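Local coordinates for putative glycerophosphodiester phosphodiesterase (Galdieria sulphuraria, PDB 2O55), which is a putative member of the glycerophosphodiester phosphodiesterase family and is built as a TIM barrel, at residues H12-K17 with W218-D224; M33-P38 with Q105-L109; R45-E51 with I73-L78. All coordinates share one frame; numbering follows the deposited sequence.

All three contacts belong to one TIM barrel. Contact 1 joins the loops following strands 8-12 and 214-218, at the barrel end where their carboxyl ends gather, and holds a sulfate. Contact 2 joins the loops leading into strands 39-46 and 110-115, at the other end; its centre is about 19 Å from that of contact 1, although the nearest atoms come within about 5 Å. Contact 3 packs the turn after strand 39-46 on segment 73-78; its nearest atoms are about 17 Å from contact 2, and its centre about 24 Å from that of contact 1. The nearest atoms of the R45 side chain and another sulfate are about 5 Å apart. Both ions are probably from the crystallisation liquor.

Contact 1 (H12-K17 with W218-D224); sequences HRGVGK and WMPWIFD. With SO4 (sulfate ion), chain B.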
loop_
_atom_site.group_PDB
_atom_site.type_symbol
_atom_site.label_atom_id
_atom_site.label_comp_id
_atom_site.label_asym_id
_atom_site.label_seq_id
_atom_site.Cartn_x
_atom_site.Cartn_y
_atom_site.Cartn_z
ATOM N N HIS A 12 4.516 1.928 -5.789
ATOM C CA HIS A 12 3.371 1.039 -5.912
ATOM C C HIS A 12 3.822 -0.401 -6.152
ATOM O O HIS A 12 4.425 -0.710 -7.175
ATOM C CB HIS A 12 2.410 1.503 -7.016
ATOM C CG HIS A 12 1.016 0.950 -6.872
ATOM N ND1 HIS A 12 -0.015 1.283 -7.728
ATOM C CD2 HIS A 12 0.481 0.101 -5.958
ATOM C CE1 HIS A 12 -1.117 0.654 -7.359
ATOM N NE2 HIS A 12 -0.843 -0.069 -6.288
ATOM N N ARG A 13 3.528 -1.265 -5.182
ATOM C CA ARG A 13 3.966 -2.661 -5.173
ATOM C C ARG A 13 5.474 -2.802 -5.361
ATOM O O ARG A 13 5.958 -3.810 -5.874
ATOM C CB ARG A 13 3.172 -3.475 -6.199
ATOM C CG ARG A 13 1.684 -3.440 -5.948
ATOM C CD ARG A 13 0.973 -4.318 -6.919
ATOM N NE ARG A 13 -0.389 -3.849 -7.137
ATOM C CZ ARG A 13 -1.151 -4.204 -8.169
ATOM N NH1 ARG A 13 -0.665 -5.025 -9.077
ATOM N NH2 ARG A 13 -2.391 -3.732 -8.299
ATOM N N GLY A 14 6.202 -1.779 -4.920
ATOM C CA GLY A 14 7.645 -1.674 -5.112
ATOM C C GLY A 14 7.999 -0.719 -6.244
ATOM O O GLY A 14 7.567 0.437 -6.269
ATOM N N VAL A 15 8.797 -1.199 -7.188
ATOM C CA VAL A 15 9.225 -0.383 -8.310
ATOM C C VAL A 15 8.079 -0.233 -9.286
ATOM O O VAL A 15 8.252 0.253 -10.400
ATOM C CB VAL A 15 10.400 -1.019 -9.054
ATOM C CG1 VAL A 15 11.576 -1.198 -8.125
ATOM C CG2 VAL A 15 9.972 -2.345 -9.684
ATOM N N GLY A 16 6.901 -0.675 -8.872
ATOM C CA GLY A 16 5.708 -0.498 -9.688
ATOM C C GLY A 16 5.860 -1.113 -11.060
ATOM O O GLY A 16 6.396 -2.219 -11.187
ATOM N N LYS A 17 5.403 -0.381 -12.078
ATOM C CA LYS A 17 5.393 -0.865 -13.468
ATOM C C LYS A 17 6.702 -0.596 -14.221
ATOM O O LYS A 17 6.753 -0.752 -15.442
ATOM C CB LYS A 17 4.181 -0.311 -14.246
ATOM C CG LYS A 17 2.906 -1.106 -14.021
ATOM C CD LYS A 17 1.682 -0.434 -14.595
ATOM C CE LYS A 17 1.306 -1.015 -15.920
ATOM N NZ LYS A 17 -0.021 -0.481 -16.322
ATOM N N TRP A 218 -3.572 7.922 -5.632
ATOM C CA TRP A 218 -3.431 6.508 -5.897
ATOM C C TRP A 218 -3.552 6.285 -7.407
ATOM O O TRP A 218 -4.543 6.700 -8.025
ATOM C CB TRP A 218 -4.511 5.748 -5.116
ATOM C CG TRP A 218 -4.488 4.269 -5.294
ATOM C CD1 TRP A 218 -5.003 3.552 -6.347
ATOM C CD2 TRP A 218 -3.944 3.306 -4.384
ATOM N NE1 TRP A 218 -4.812 2.206 -6.142
ATOM C CE2 TRP A 218 -4.166 2.028 -4.945
ATOM C CE3 TRP A 218 -3.296 3.397 -3.136
ATOM C CZ2 TRP A 218 -3.754 0.852 -4.312
ATOM C CZ3 TRP A 218 -2.893 2.215 -2.500
ATOM C CH2 TRP A 218 -3.121 0.971 -3.093
HETATM N N MSE A 219 -2.535 5.657 -8.008
HETATM C CA MSE A 219 -2.631 5.249 -9.423
HETATM C C MSE A 219 -2.983 3.765 -9.511
HETATM O O MSE A 219 -2.206 2.926 -9.083
HETATM C CB MSE A 219 -1.333 5.537 -10.188
HETATM C CG MSE A 219 -0.764 6.938 -9.992
HETATM SE SE MSE A 219 -1.869 8.361 -10.718
HETATM C CE MSE A 219 -0.598 9.779 -10.569
ATOM N N PRO A 220 -4.164 3.431 -10.065
ATOM C CA PRO A 220 -4.461 2.008 -10.207
ATOM C C PRO A 220 -3.387 1.342 -11.043
ATOM O O PRO A 220 -2.697 2.001 -11.808
ATOM C CB PRO A 220 -5.780 1.994 -10.979
ATOM C CG PRO A 220 -6.382 3.320 -10.771
ATOM C CD PRO A 220 -5.248 4.279 -10.599
ATOM N N TRP A 221 -3.237 0.041 -10.899
ATOM C CA TRP A 221 -2.269 -0.643 -11.705
ATOM C C TRP A 221 -2.593 -0.447 -13.197
ATOM O O TRP A 221 -1.689 -0.239 -14.023
ATOM C CB TRP A 221 -2.253 -2.113 -11.321
ATOM C CG TRP A 221 -1.030 -2.828 -11.744
ATOM C CD1 TRP A 221 -0.919 -3.720 -12.773
ATOM C CD2 TRP A 221 0.272 -2.712 -11.163
ATOM N NE1 TRP A 221 0.373 -4.171 -12.868
ATOM C CE2 TRP A 221 1.129 -3.571 -11.889
ATOM C CE3 TRP A 221 0.801 -1.962 -10.105
ATOM C CZ2 TRP A 221 2.495 -3.708 -11.581
ATOM C CZ3 TRP A 221 2.169 -2.097 -9.801
ATOM C CH2 TRP A 221 2.993 -2.964 -10.540
ATOM N N ILE A 222 -3.883 -0.473 -13.539
ATOM C CA ILE A 222 -4.327 -0.292 -14.937
ATOM C C ILE A 222 -3.725 0.950 -15.630
ATOM O O ILE A 222 -3.606 0.976 -16.846
ATOM C CB ILE A 222 -5.918 -0.317 -15.092
ATOM C CG1 ILE A 222 -6.336 -0.517 -16.564
ATOM C CG2 ILE A 222 -6.577 0.939 -14.483
ATOM C CD1 ILE A 222 -7.859 -0.696 -16.804
ATOM N N PHE A 223 -3.330 1.945 -14.849
ATOM C CA PHE A 223 -3.090 3.283 -15.353
ATOM C C PHE A 223 -1.614 3.587 -15.387
ATOM O O PHE A 223 -0.966 3.535 -14.352
ATOM C CB PHE A 223 -3.794 4.278 -14.427
ATOM C CG PHE A 223 -3.644 5.719 -14.836
ATOM C CD1 PHE A 223 -4.346 6.225 -15.930
ATOM C CD2 PHE A 223 -2.821 6.580 -14.100
ATOM C CE1 PHE A 223 -4.214 7.554 -16.295
ATOM C CE2 PHE A 223 -2.682 7.906 -14.452
ATOM C CZ PHE A 223 -3.369 8.396 -15.549
ATOM N N ASP A 224 -1.078 3.914 -16.563
ATOM C CA ASP A 224 0.334 4.265 -16.657
ATOM C C ASP A 224 0.517 5.757 -16.440
ATOM O O ASP A 224 0.405 6.544 -17.377
ATOM C CB ASP A 224 0.923 3.852 -18.009
ATOM C CG ASP A 224 1.082 2.332 -18.160
ATOM O OD1 ASP A 224 1.572 1.662 -17.213
ATOM O OD2 ASP A 224 0.739 1.819 -19.257
HETATM S S SO4 B . -4.888 -1.336 -7.606
HETATM O O1 SO4 B . -5.529 -0.051 -7.815
HETATM O O2 SO4 B . -5.244 -2.163 -8.740
HETATM O O3 SO4 B . -3.451 -1.166 -7.654
HETATM O O4 SO4 B . -5.239 -1.954 -6.323
#
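K17 NZ is gripped by two oxygens of 218-224. W221 O lies 2.9 Å from K17 NZ and takes the bond almost along its C=O axis, at a C=O...N angle of 161°. D224 OD1, 2.8 Å from K17 NZ, adds a salt bridge of weak hydrogen-bond geometry and has a second partner in Y245 OH. Both segments are loops that follow parallel strands of the TIM barrel, at the carboxyl ends of those strands, and residues of both bind a sulfate ion, probably from the crystallisation liquor. W221 is the centrepiece, its indole sandwiched between the guanidinium of R13 and the aliphatic chain of K17. On one face the guanidinium lies flat, planes 10° apart, with R13 NH1 3.3 Å from W221 CD2. Over the opposite face comes K17 CG, 3.8 Å from the centroid of the six-membered ring of W221 in a CH-pi contact. The edge of the same indole points into the face of the H12 imidazole, an edge-to-face pair with planes at 81°, while H12 ND1 is bonded to N244 OD1. R13 reaches this position with its chain extended from CG to NE, and a salt bridge from NH1 to E23 helps fix the stacked group. The other terminal nitrogen, R13 NH2, gives sulfate O3 a bent hydrogen bond of 2.9 Å, the ion meeting the guanidinium at its edge. H56 also binds the ion. The sulfate also lies at the edge of the W218 indole, whose NE1 gives sulfate O1 a nearly straight bond of 2.9 Å.

Contact 2 (M33-P38 with Q105-L109); sequences MERNIP and QKFNL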
loop_
_atom_site.group_PDB
_atom_site.type_symbol
_atom_site.label_atom_id
_atom_site.label_comp_id
_atom_site.label_asym_id
_atom_site.label_seq_id
_atom_site.Cartn_x
_atom_site.Cartn_y
_atom_site.Cartn_z
HETATM N N MSE A 33 14.730 1.016 -2.097
HETATM C CA MSE A 33 15.579 1.604 -1.071
HETATM C C MSE A 33 16.842 2.119 -1.735
HETATM O O MSE A 33 17.109 3.309 -1.704
HETATM C CB MSE A 33 15.869 0.602 0.042
HETATM C CG MSE A 33 14.599 0.007 0.618
HETATM SE SE MSE A 33 14.906 -1.595 1.661
HETATM C CE MSE A 33 15.213 -0.689 3.390
ATOM N N GLU A 34 17.587 1.222 -2.371
ATOM C CA GLU A 34 18.724 1.595 -3.195
ATOM C C GLU A 34 18.550 2.913 -3.967
ATOM O O GLU A 34 19.420 3.773 -3.924
ATOM C CB GLU A 34 19.019 0.476 -4.175
ATOM C CG GLU A 34 19.753 -0.693 -3.585
ATOM C CD GLU A 34 20.222 -1.643 -4.660
ATOM O OE1 GLU A 34 19.884 -1.443 -5.849
ATOM O OE2 GLU A 34 20.935 -2.598 -4.321
ATOM N N ARG A 35 17.436 3.071 -4.679
ATOM C CA ARG A 35 17.173 4.294 -5.459
ATOM C C ARG A 35 16.709 5.444 -4.558
ATOM O O ARG A 35 16.265 6.487 -5.039
ATOM C CB ARG A 35 16.130 4.007 -6.538
ATOM C CG ARG A 35 16.516 2.869 -7.463
ATOM C CD ARG A 35 17.208 3.398 -8.684
ATOM N NE ARG A 35 17.745 2.349 -9.543
ATOM C CZ ARG A 35 17.460 2.232 -10.833
ATOM N NH1 ARG A 35 16.635 3.093 -11.414
ATOM N NH2 ARG A 35 18.007 1.261 -11.543
ATOM N N ASN A 36 16.817 5.216 -3.250
ATOM C CA ASN A 36 16.451 6.168 -2.193
ATOM C C ASN A 36 14.985 6.710 -2.269
ATOM O O ASN A 36 14.751 7.914 -2.090
ATOM C CB ASN A 36 17.531 7.287 -2.040
ATOM C CG ASN A 36 18.958 6.745 -1.596
ATOM O OD1 ASN A 36 19.103 6.152 -0.531
ATOM N ND2 ASN A 36 19.997 7.013 -2.405
ATOM N N ILE A 37 14.009 5.821 -2.515
ATOM C CA ILE A 37 12.578 6.237 -2.544
ATOM C C ILE A 37 11.803 5.969 -1.223
ATOM O O ILE A 37 11.677 4.839 -0.787
ATOM C CB ILE A 37 11.768 5.762 -3.836
ATOM C CG1 ILE A 37 11.188 4.380 -3.663
ATOM C CG2 ILE A 37 12.576 5.847 -5.164
ATOM C CD1 ILE A 37 9.794 4.324 -4.164
ATOM N N PRO A 38 11.250 7.026 -0.613
ATOM C CA PRO A 38 11.016 7.002 0.830
ATOM C C PRO A 38 9.949 6.045 1.325
ATOM O O PRO A 38 10.007 5.650 2.487
ATOM C CB PRO A 38 10.620 8.452 1.146
ATOM C CG PRO A 38 10.080 8.971 -0.096
ATOM C CD PRO A 38 10.779 8.278 -1.228
ATOM N N GLN A 105 19.333 -3.656 6.144
ATOM C CA GLN A 105 19.559 -2.386 5.446
ATOM C C GLN A 105 19.719 -1.224 6.465
ATOM O O GLN A 105 19.548 -1.432 7.667
ATOM C CB GLN A 105 18.385 -2.158 4.478
ATOM C CG GLN A 105 18.110 -0.722 4.095
ATOM C CD GLN A 105 19.034 -0.208 2.979
ATOM O OE1 GLN A 105 18.842 -0.548 1.809
ATOM N NE2 GLN A 105 20.026 0.621 3.338
ATOM N N LYS A 106 20.073 -0.022 5.993
ATOM C CA LYS A 106 20.071 1.191 6.835
ATOM C C LYS A 106 19.124 2.360 6.404
ATOM O O LYS A 106 18.975 3.353 7.123
ATOM C CB LYS A 106 21.499 1.693 7.042
ATOM C CG LYS A 106 22.313 0.797 7.927
ATOM C CD LYS A 106 22.992 1.634 8.989
ATOM C CE LYS A 106 24.020 0.854 9.789
ATOM N NZ LYS A 106 25.363 1.000 9.181
ATOM N N PHE A 107 18.483 2.229 5.249
ATOM C CA PHE A 107 17.553 3.232 4.730
ATOM C C PHE A 107 16.219 3.216 5.489
ATOM O O PHE A 107 15.560 2.172 5.603
ATOM C CB PHE A 107 17.329 2.972 3.240
ATOM C CG PHE A 107 16.469 3.984 2.569
ATOM C CD1 PHE A 107 17.000 5.187 2.134
ATOM C CD2 PHE A 107 15.133 3.733 2.346
ATOM C CE1 PHE A 107 16.210 6.138 1.506
ATOM C CE2 PHE A 107 14.321 4.683 1.707
ATOM C CZ PHE A 107 14.869 5.888 1.291
ATOM N N ASN A 108 15.830 4.373 6.006
ATOM C CA ASN A 108 14.570 4.525 6.722
ATOM C C ASN A 108 13.316 4.469 5.806
ATOM O O ASN A 108 12.492 5.389 5.759
ATOM C CB ASN A 108 14.616 5.803 7.563
ATOM C CG ASN A 108 13.499 5.878 8.589
ATOM O OD1 ASN A 108 13.144 4.893 9.221
ATOM N ND2 ASN A 108 12.944 7.063 8.758
ATOM N N LEU A 109 13.176 3.375 5.065
ATOM C CA LEU A 109 11.955 3.105 4.319
ATOM C C LEU A 109 10.775 3.057 5.267
ATOM O O LEU A 109 10.858 2.477 6.349
ATOM C CB LEU A 109 12.046 1.752 3.619
ATOM C CG LEU A 109 10.899 1.347 2.683
ATOM C CD1 LEU A 109 10.845 2.270 1.472
ATOM C CD2 LEU A 109 11.066 -0.089 2.239
#
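M33, a selenomethionine, packs against F107 and L109 on the buried side of this contact. M33 CB lies 4.0 Å from F107 CD2, and the backbone carbonyl M33 O sits over the centre of the F107 ring, 4.2 Å above its plane. With CG anti to the carbonyl carbon (chi1 -53°), the M33 chain runs on past the phenyl and crosses the L109 side chain at about a right angle, so that M33 CG comes 3.9 Å from L109 CD2. The other branch of L109 turns to the backbone of the loop: L109 CD1 is 3.5 Å from I37 O and also touches the carbonyl of P38. I102 of helix 95-104 touches both M33 and L109. The segments are neighbouring helix-to-strand loops of the TIM barrel. Segment 33-38 leads from helix 26-34 to strand 39-46; segment 105-109 leads from helix 95-104 to strand 110-115. A Schellman motif ends the first helix: N36, the C-prime residue with positive phi, bonds through its N to M33 O, and I37 N reaches back to the carbonyl of the residue before M33. In the second loop, N108 is the centre of an inverse gamma turn. No hydrogen bond joins the two segments directly; where they run into their strands, the backbone of P38 pairs with that of K110. Toward solvent the packing is thinner and rests on the rim of the F107 ring. P38 CA stands at its edge, 4.0 Å from F107 CZ. The exposed N36 brings OD1 to 3.5 Å from F107 CD1, its amide tilted 42° to the phenyl plane.

Contact 3 (R45-E51 with I73-L78); sequences RVCKTGE and IGDLSL
The beta hairpin formed by strands 39-46 and 52-54 turns through a type I beta turn, C47 to G50, and this turn rests on the 3-10 segment 73-75 and the start of helix 78-81. Two hydrogen bonds join the segments. K48 N reaches L76 O at 2.7 Å, the donor standing 43° above the carbonyl plane. Beside it, L78 N gives T49 OG1 a bond of 3.1 Å. The hydroxyl T49 OG1 is thus held twice, since it also donates to E51 OE2 at 2.6 Å, meeting the carboxylate from above its plane. E51 has its CG between the backbone N and the carbonyl carbon (chi1 42°), which lays the methylene part of the chain against the L78 side chain, E51 CG being 3.6 Å from L78 CD2. S77 is the N-cap of the helix: its side chain caps a backbone N of the first turn, and its own N is bonded to E80 OE1. Nearer the strand, backbone and side chains both meet. C47 CA makes a CA-H...O contact of 3.4 Å with I73 O, and G74 CA makes another with V46 O. The C47 side chain adds apolar packing, C47 CB lying 3.8 Å from I73 CG2, while the aliphatic chain of K48 passes alongside the segment with K48 CD 3.3 Å from G74 O. R45 and V53 are among the backbone-bonded pairs of the hairpin strands; V46 touches I52, L78 touches V53, and L81 of helix 78-81 meets both C47 and L76, while I73 and L76 also pack on I63 of the intervening loop.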
loop_
_atom_site.group_PDB
_atom_site.type_symbol
_atom_site.label_atom_id
_atom_site.label_comp_id
_atom_site.label_asym_id
_atom_site.label_seq_id
_atom_site.Cartn_x
_atom_site.Cartn_y
_atom_site.Cartn_z
ATOM N N ARG A 45 -2.034 -10.247 2.302
ATOM C CA ARG A 45 -3.051 -11.302 2.374
ATOM C C ARG A 45 -2.535 -12.415 3.275
ATOM O O ARG A 45 -1.323 -12.525 3.512
ATOM C CB ARG A 45 -3.422 -11.865 0.986
ATOM C CG ARG A 45 -3.578 -10.830 -0.130
ATOM C CD ARG A 45 -3.984 -11.435 -1.447
ATOM N NE ARG A 45 -5.420 -11.321 -1.636
ATOM C CZ ARG A 45 -6.007 -10.480 -2.485
ATOM N NH1 ARG A 45 -5.280 -9.685 -3.256
ATOM N NH2 ARG A 45 -7.333 -10.441 -2.573
ATOM N N VAL A 46 -3.452 -13.244 3.765
ATOM C CA VAL A 46 -3.104 -14.342 4.672
ATOM C C VAL A 46 -3.246 -15.698 3.990
ATOM O O VAL A 46 -4.301 -16.002 3.431
ATOM C CB VAL A 46 -3.978 -14.304 5.945
ATOM C CG1 VAL A 46 -3.902 -15.644 6.721
ATOM C CG2 VAL A 46 -3.588 -13.115 6.821
ATOM N N CYS A 47 -2.185 -16.501 4.056
ATOM C CA CYS A 47 -2.154 -17.830 3.426
ATOM C C CYS A 47 -2.629 -18.933 4.356
ATOM O O CYS A 47 -2.780 -18.715 5.551
ATOM C CB CYS A 47 -0.751 -18.155 2.952
ATOM S SG CYS A 47 0.436 -18.376 4.305
ATOM N N LYS A 48 -2.840 -20.121 3.794
ATOM C CA LYS A 48 -3.484 -21.234 4.501
ATOM C C LYS A 48 -2.952 -21.470 5.922
ATOM O O LYS A 48 -3.747 -21.671 6.844
ATOM C CB LYS A 48 -3.410 -22.525 3.665
ATOM C CG LYS A 48 -4.281 -23.721 4.148
ATOM C CD LYS A 48 -5.803 -23.417 4.170
ATOM C CE LYS A 48 -6.657 -24.696 4.133
ATOM N NZ LYS A 48 -7.191 -25.001 2.766
ATOM N N THR A 49 -1.627 -21.417 6.097
ATOM C CA THR A 49 -0.985 -21.814 7.369
ATOM C C THR A 49 -0.877 -20.697 8.419
ATOM O O THR A 49 -0.232 -20.863 9.454
ATOM C CB THR A 49 0.402 -22.522 7.147
ATOM O OG1 THR A 49 1.042 -21.998 5.971
ATOM C CG2 THR A 49 0.226 -24.058 7.023
ATOM N N GLY A 50 -1.504 -19.561 8.139
ATOM C CA GLY A 50 -1.559 -18.449 9.090
ATOM C C GLY A 50 -0.817 -17.156 8.755
ATOM O O GLY A 50 -1.265 -16.068 9.125
ATOM N N GLU A 51 0.316 -17.261 8.069
ATOM C CA GLU A 51 1.220 -16.128 7.960
ATOM C C GLU A 51 0.819 -15.123 6.890
ATOM O O GLU A 51 0.087 -15.443 5.943
ATOM C CB GLU A 51 2.689 -16.571 7.836
ATOM C CG GLU A 51 2.949 -17.751 6.929
ATOM C CD GLU A 51 2.574 -19.123 7.544
ATOM O OE1 GLU A 51 3.304 -19.633 8.423
ATOM O OE2 GLU A 51 1.558 -19.712 7.119
ATOM N N ILE A 73 -4.835 -17.091 -2.287
ATOM C CA ILE A 73 -3.732 -17.246 -1.321
ATOM C C ILE A 73 -4.133 -18.039 -0.085
ATOM O O ILE A 73 -3.367 -18.887 0.380
ATOM C CB ILE A 73 -3.108 -15.887 -0.927
ATOM C CG1 ILE A 73 -2.038 -15.506 -1.936
ATOM C CG2 ILE A 73 -2.471 -15.922 0.456
ATOM C CD1 ILE A 73 -2.601 -14.919 -3.186
ATOM N N GLY A 74 -5.342 -17.774 0.419
ATOM C CA GLY A 74 -5.899 -18.477 1.575
ATOM C C GLY A 74 -5.957 -19.978 1.386
ATOM O O GLY A 74 -6.267 -20.709 2.315
ATOM N N ASP A 75 -5.658 -20.432 0.172
ATOM C CA ASP A 75 -5.650 -21.855 -0.161
ATOM C C ASP A 75 -4.302 -22.520 0.107
ATOM O O ASP A 75 -4.239 -23.748 0.253
ATOM C CB ASP A 75 -5.975 -22.087 -1.648
ATOM C CG ASP A 75 -7.372 -21.649 -2.037
ATOM O OD1 ASP A 75 -8.299 -21.763 -1.210
ATOM O OD2 ASP A 75 -7.539 -21.202 -3.192
ATOM N N LEU A 76 -3.226 -21.731 0.155
ATOM C CA LEU A 76 -1.880 -22.309 0.066
ATOM C C LEU A 76 -1.020 -22.114 1.311
ATOM O O LEU A 76 -1.102 -21.080 1.989
ATOM C CB LEU A 76 -1.141 -21.794 -1.183
ATOM C CG LEU A 76 -1.812 -21.890 -2.561
ATOM C CD1 LEU A 76 -0.957 -21.243 -3.642
ATOM C CD2 LEU A 76 -2.141 -23.329 -2.924
ATOM N N SER A 77 -0.199 -23.125 1.602
ATOM C CA SER A 77 0.776 -23.049 2.685
ATOM C C SER A 77 1.823 -22.008 2.330
ATOM O O SER A 77 1.936 -21.599 1.170
ATOM C CB SER A 77 1.463 -24.401 2.904
ATOM O OG SER A 77 2.628 -24.528 2.100
ATOM N N LEU A 78 2.601 -21.606 3.329
ATOM C CA LEU A 78 3.725 -20.697 3.106
ATOM C C LEU A 78 4.788 -21.291 2.164
ATOM O O LEU A 78 5.301 -20.594 1.273
ATOM C CB LEU A 78 4.363 -20.259 4.437
ATOM C CG LEU A 78 5.474 -19.197 4.350
ATOM C CD1 LEU A 78 4.945 -17.916 3.715
ATOM C CD2 LEU A 78 6.138 -18.920 5.707
#